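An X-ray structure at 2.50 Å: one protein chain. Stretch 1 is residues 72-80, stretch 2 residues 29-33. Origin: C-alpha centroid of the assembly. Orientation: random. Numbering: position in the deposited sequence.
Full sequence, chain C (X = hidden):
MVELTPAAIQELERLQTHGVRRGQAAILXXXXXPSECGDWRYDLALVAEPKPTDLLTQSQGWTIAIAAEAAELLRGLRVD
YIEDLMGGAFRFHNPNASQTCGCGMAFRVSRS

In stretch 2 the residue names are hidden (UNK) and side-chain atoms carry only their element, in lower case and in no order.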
ATOM      1  N   GLU C  72      -0.412 -12.525 -13.220  1.00 68.83           N
ATOM      2  CA  GLU C  72       1.031 -12.611 -13.102  1.00 70.05           C
ATOM      3  C   GLU C  72       1.412 -13.093 -11.710  1.00 69.54           C
ATOM      4  O   GLU C  72       2.375 -13.851 -11.510  1.00 69.82           O
ATOM      5  CB  GLU C  72       1.626 -11.229 -13.324  1.00 71.17           C
ATOM      6  CG  GLU C  72       0.571 -10.110 -13.673  1.00 77.55           C
ATOM      7  CD  GLU C  72       1.175  -8.968 -14.577  1.00 84.30           C
ATOM      8  OE1 GLU C  72       2.413  -8.715 -14.504  1.00 89.58           O
ATOM      9  OE2 GLU C  72       0.426  -8.321 -15.354  1.00 82.43           O
ATOM     10  N   LEU C  73       0.648 -12.643 -10.732  1.00 68.71           N
ATOM     11  CA  LEU C  73       0.906 -13.030  -9.372  1.00 68.57           C
ATOM     12  C   LEU C  73       0.410 -14.445  -9.032  1.00 69.77           C
ATOM     13  O   LEU C  73       0.863 -14.994  -8.021  1.00 71.18           O
ATOM     14  CB  LEU C  73       0.319 -12.039  -8.405  1.00 66.62           C
ATOM     15  CG  LEU C  73       0.787 -10.600  -8.558  1.00 62.74           C
ATOM     16  CD1 LEU C  73      -0.132  -9.748  -7.627  1.00 60.76           C
ATOM     17  CD2 LEU C  73       2.162 -10.462  -8.086  1.00 53.37           C
ATOM     18  N   LEU C  74      -0.444 -15.050  -9.869  1.00 69.53           N
ATOM     19  CA  LEU C  74      -1.198 -16.238  -9.454  1.00 69.98           C
ATOM     20  C   LEU C  74      -1.066 -17.398 -10.395  1.00 71.29           C
ATOM     21  O   LEU C  74      -1.487 -18.497 -10.022  1.00 71.87           O
ATOM     22  CB  LEU C  74      -2.705 -15.963  -9.293  1.00 68.37           C
ATOM     23  CG  LEU C  74      -3.186 -14.970  -8.234  1.00 69.03           C
ATOM     24  CD1 LEU C  74      -4.673 -14.740  -8.277  1.00 63.94           C
ATOM     25  CD2 LEU C  74      -2.746 -15.220  -6.783  1.00 64.20           C
ATOM     26  N   ARG C  75      -0.550 -17.172 -11.612  1.00 72.30           N
ATOM     27  CA  ARG C  75      -0.351 -18.242 -12.600  1.00 72.97           C
ATOM     28  C   ARG C  75       0.195 -19.514 -11.917  1.00 73.22           C
ATOM     29  O   ARG C  75       1.234 -19.457 -11.269  1.00 73.67           O
ATOM     30  CB  ARG C  75       0.610 -17.758 -13.671  1.00 72.79           C
ATOM     31  CG  ARG C  75       0.742 -18.708 -14.910  1.00 78.78           C
ATOM     32  CD  ARG C  75       1.148 -17.975 -16.220  1.00 84.64           C
ATOM     33  NE  ARG C  75       0.363 -16.727 -16.432  1.00 89.45           N
ATOM     34  CZ  ARG C  75      -0.751 -16.631 -17.178  1.00 90.23           C
ATOM     35  NH1 ARG C  75      -1.225 -17.700 -17.825  1.00 91.32           N
ATOM     36  NH2 ARG C  75      -1.394 -15.464 -17.286  1.00 89.28           N
ATOM     37  N   GLY C  76      -0.508 -20.651 -12.015  1.00 73.06           N
ATOM     38  CA  GLY C  76       0.000 -21.896 -11.421  1.00 72.84           C
ATOM     39  C   GLY C  76      -0.162 -22.071  -9.903  1.00 73.04           C
ATOM     40  O   GLY C  76       0.305 -23.055  -9.302  1.00 73.85           O
ATOM     41  N   LEU C  77      -0.843 -21.144  -9.258  1.00 72.26           N
ATOM     42  CA  LEU C  77      -1.227 -21.371  -7.890  1.00 71.39           C
ATOM     43  C   LEU C  77      -1.924 -22.739  -7.792  1.00 71.48           C
ATOM     44  O   LEU C  77      -2.698 -23.148  -8.669  1.00 68.82           O
ATOM     45  CB  LEU C  77      -2.223 -20.318  -7.486  1.00 70.68           C
ATOM     46  CG  LEU C  77      -2.665 -20.339  -6.069  1.00 68.91           C
ATOM     47  CD1 LEU C  77      -1.468 -19.839  -5.284  1.00 70.16           C
ATOM     48  CD2 LEU C  77      -3.853 -19.376  -5.973  1.00 59.50           C
ATOM     49  N   ARG C  78      -1.615 -23.415  -6.696  1.00 71.24           N
ATOM     50  CA  ARG C  78      -2.366 -24.548  -6.262  1.00 71.67           C
ATOM     51  C   ARG C  78      -2.858 -24.223  -4.858  1.00 70.96           C
ATOM     52  O   ARG C  78      -2.118 -23.689  -3.997  1.00 71.13           O
ATOM     53  CB  ARG C  78      -1.505 -25.823  -6.241  1.00 72.46           C
ATOM     54  CG  ARG C  78      -0.831 -26.143  -7.590  1.00 76.82           C
ATOM     55  CD  ARG C  78       0.054 -27.370  -7.484  1.00 82.16           C
ATOM     56  NE  ARG C  78       0.896 -27.325  -6.289  1.00 86.78           N
ATOM     57  CZ  ARG C  78       0.601 -27.916  -5.120  1.00 90.04           C
ATOM     58  NH1 ARG C  78      -0.544 -28.593  -4.967  1.00 91.44           N
ATOM     59  NH2 ARG C  78       1.448 -27.811  -4.091  1.00 88.13           N
ATOM     60  N   VAL C  79      -4.112 -24.589  -4.644  1.00 68.93           N
ATOM     61  CA  VAL C  79      -4.833 -24.240  -3.467  1.00 66.60           C
ATOM     62  C   VAL C  79      -5.233 -25.572  -2.885  1.00 66.90           C
ATOM     63  O   VAL C  79      -5.784 -26.429  -3.597  1.00 66.50           O
ATOM     64  CB  VAL C  79      -6.128 -23.432  -3.853  1.00 66.49           C
ATOM     65  CG1 VAL C  79      -7.058 -23.298  -2.667  1.00 63.61           C
ATOM     66  CG2 VAL C  79      -5.793 -22.061  -4.442  1.00 64.32           C
ATOM     67  N   ASP C  80      -4.990 -25.736  -1.584  1.00 66.24           N
ATOM     68  CA  ASP C  80      -5.314 -26.965  -0.871  1.00 65.15           C
ATOM     69  C   ASP C  80      -6.192 -26.538   0.314  1.00 64.20           C
ATOM     70  O   ASP C  80      -6.271 -25.340   0.644  1.00 63.50           O
ATOM     71  CB  ASP C  80      -4.008 -27.468  -0.359  1.00 65.82           C
ATOM     72  CG  ASP C  80      -4.055 -28.876   0.150  1.00 68.60           C
ATOM     73  OD1 ASP C  80      -4.982 -29.674  -0.142  1.00 71.17           O
ATOM     74  OD2 ASP C  80      -3.085 -29.199   0.860  1.00 72.08           O
ATOM     75  N   UNK C  29     -13.678 -17.171  -7.019  1.00 61.00           N
ATOM     76  CA  UNK C  29     -12.986 -16.085  -7.631  1.00 60.82           C
ATOM     77  C   UNK C  29     -11.835 -15.779  -6.750  1.00 61.40           C
ATOM     78  O   UNK C  29     -11.998 -15.638  -5.534  1.00 63.57           O
ATOM     79  c   UNK C  29     -14.194 -12.717  -8.780  1.00 63.17           C
ATOM     80  c   UNK C  29     -12.806 -10.869  -9.584  1.00 63.51           C
ATOM     81  c   UNK C  29     -13.203 -13.699  -8.247  1.00 61.68           C
ATOM     82  n   UNK C  29     -12.253 -10.156 -10.584  1.00 57.17           N
ATOM     83  n   UNK C  29     -13.604 -11.899  -9.837  1.00 63.87           N
ATOM     84  n   UNK C  29     -12.540 -10.589  -8.296  1.00 65.59           N
ATOM     85  c   UNK C  29     -13.902 -14.915  -7.786  1.00 60.27           C
ATOM     86  N   UNK C  30     -10.650 -15.802  -7.353  1.00 61.57           N
ATOM     87  CA  UNK C  30      -9.399 -15.489  -6.684  1.00 61.86           C
ATOM     88  C   UNK C  30      -8.814 -14.160  -7.185  1.00 62.71           C
ATOM     89  O   UNK C  30      -8.836 -13.796  -8.411  1.00 61.87           O
ATOM     90  c   UNK C  30      -8.396 -16.559  -6.916  1.00 61.81           C
ATOM     91  c   UNK C  30      -7.200 -16.470  -5.929  1.00 62.24           C
ATOM     92  c   UNK C  30      -8.964 -17.885  -6.542  1.00 60.90           C
ATOM     93  c   UNK C  30      -7.869 -18.935  -6.713  1.00 62.70           C
ATOM     94  N   UNK C  31      -8.356 -13.386  -6.212  1.00 64.14           N
ATOM     95  CA  UNK C  31      -7.663 -12.135  -6.533  1.00 65.13           C
ATOM     96  C   UNK C  31      -6.676 -11.905  -5.376  1.00 66.24           C
ATOM     97  O   UNK C  31      -6.647 -12.767  -4.461  1.00 67.66           O
ATOM     98  c   UNK C  31     -10.135  -9.226  -5.927  1.00 69.42           C
ATOM     99  o   UNK C  31     -10.292  -8.872  -7.100  1.00 73.99           O
ATOM    100  n   UNK C  31     -10.844  -8.713  -4.937  1.00 70.84           N
ATOM    101  c   UNK C  31      -8.656 -11.022  -6.763  1.00 63.42           C
ATOM    102  c   UNK C  31      -9.142 -10.312  -5.572  1.00 64.33           C
ATOM    103  N   UNK C  32      -5.892 -10.815  -5.395  1.00 65.30           N
ATOM    104  CA  UNK C  32      -5.023 -10.463  -4.270  1.00 64.28           C
ATOM    105  C   UNK C  32      -5.366  -9.128  -3.715  1.00 63.15           C
ATOM    106  O   UNK C  32      -6.063  -8.386  -4.326  1.00 63.52           O
ATOM    107  c   UNK C  32      -3.537 -10.352  -4.704  1.00 65.33           C
ATOM    108  c   UNK C  32      -3.062 -11.601  -5.255  1.00 63.66           C
ATOM    109  c   UNK C  32      -3.338  -9.231  -5.714  1.00 61.59           C
ATOM    110  N   UNK C  33      -4.784  -8.758  -2.592  1.00 63.41           N
ATOM    111  CA  UNK C  33      -5.090  -7.480  -1.945  1.00 63.52           C
ATOM    112  C   UNK C  33      -3.815  -7.099  -1.238  1.00 61.50           C
ATOM    113  O   UNK C  33      -3.199  -7.970  -0.700  1.00 64.11           O
ATOM    114  c   UNK C  33      -6.007  -7.821  -0.858  1.00 63.81           C
ATOM    115  c   UNK C  33      -7.138  -6.940  -0.704  1.00 76.74           C
ATOM    116  n   UNK C  33      -7.587  -5.388   1.259  1.00 91.97           N
ATOM    117  c   UNK C  33      -7.405  -6.713   0.829  1.00 92.20           C
ATOM    118  o   UNK C  33      -7.431  -7.725   1.627  1.00 95.87           O
TER

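Position 29 lies within the strand and carries seven side-chain atoms: an unbranched run of three carbons, a nitrogen, then a carbon carrying two more nitrogens. They touch nothing on stretch 1, which is out of their reach. That planar end is a guanidinium, so the residue is arginine. The chi1, chi2 and chi3 of Arg29 all lie in t, which carries the charge far from the backbone.

Position 30 holds four carbons and no heteroatom. The side chain forks at its first carbon, and one arm is two carbons long. Its CA-to-CB bond points toward stretch 1, where the carbons meet Leu74, Leu77 and Val79. This is the beta-branched pattern of isoleucine. Ile30 CG2 lies 3.9 Å from Leu74 CD1, and Ile30 CD1 lies 4.1 Å from Leu77 CD2 and 4.4 Å from Val79 CG2.

Position 31 has three carbons in a row, the third bearing one oxygen and one nitrogen. Its CA-to-CB bond points away from stretch 1, and what Leu74 touches here is backbone, CD1 of Leu74 lying 4.3 Å from CA of position 31. Three carbons ending in an amide make glutamine. Arg29 NH1 donates a hydrogen bond to Gln31 OE1 at 3.1 Å, pairing two polar side chains two residues apart.

Position 32 shows one carbon carrying two more, a compact fork that meets Leu73 and Leu74. Its CA-to-CB bond points toward stretch 1. Such a fork can only be valine. CG2 of Val32 sits 3.8 Å from CD1 of Leu73, and CG1 of Val32 sits 3.9 Å from CD2 of Leu74.

Position 33 again has three carbons with an oxygen and a nitrogen on the third. The side chain is out of reach of stretch 1 and touches nothing there. The atoms make it a second glutamine, Gln33.

The rule is alternation: Ile30 and Val32 offer their apolar forks, and Leu74, chi1 m and chi2 t, spans them with its two methyls. Leu73 extends this packing from the helix end. The chain then reverses through a type II turn from Leu74 to Leu77, closed by Leu77 N donating to Leu74 O at 2.8 Å; Gly76 takes a positive phi of 78°, which favours glycine. The turn brings Leu77, and the strand after it Val79, to Ile30. No hydrogen bond crosses between the stretches, so this contact of 240 Å² rests on the fit of buried aliphatic side chains.

Stretch 2 (29-33) RIQVQ
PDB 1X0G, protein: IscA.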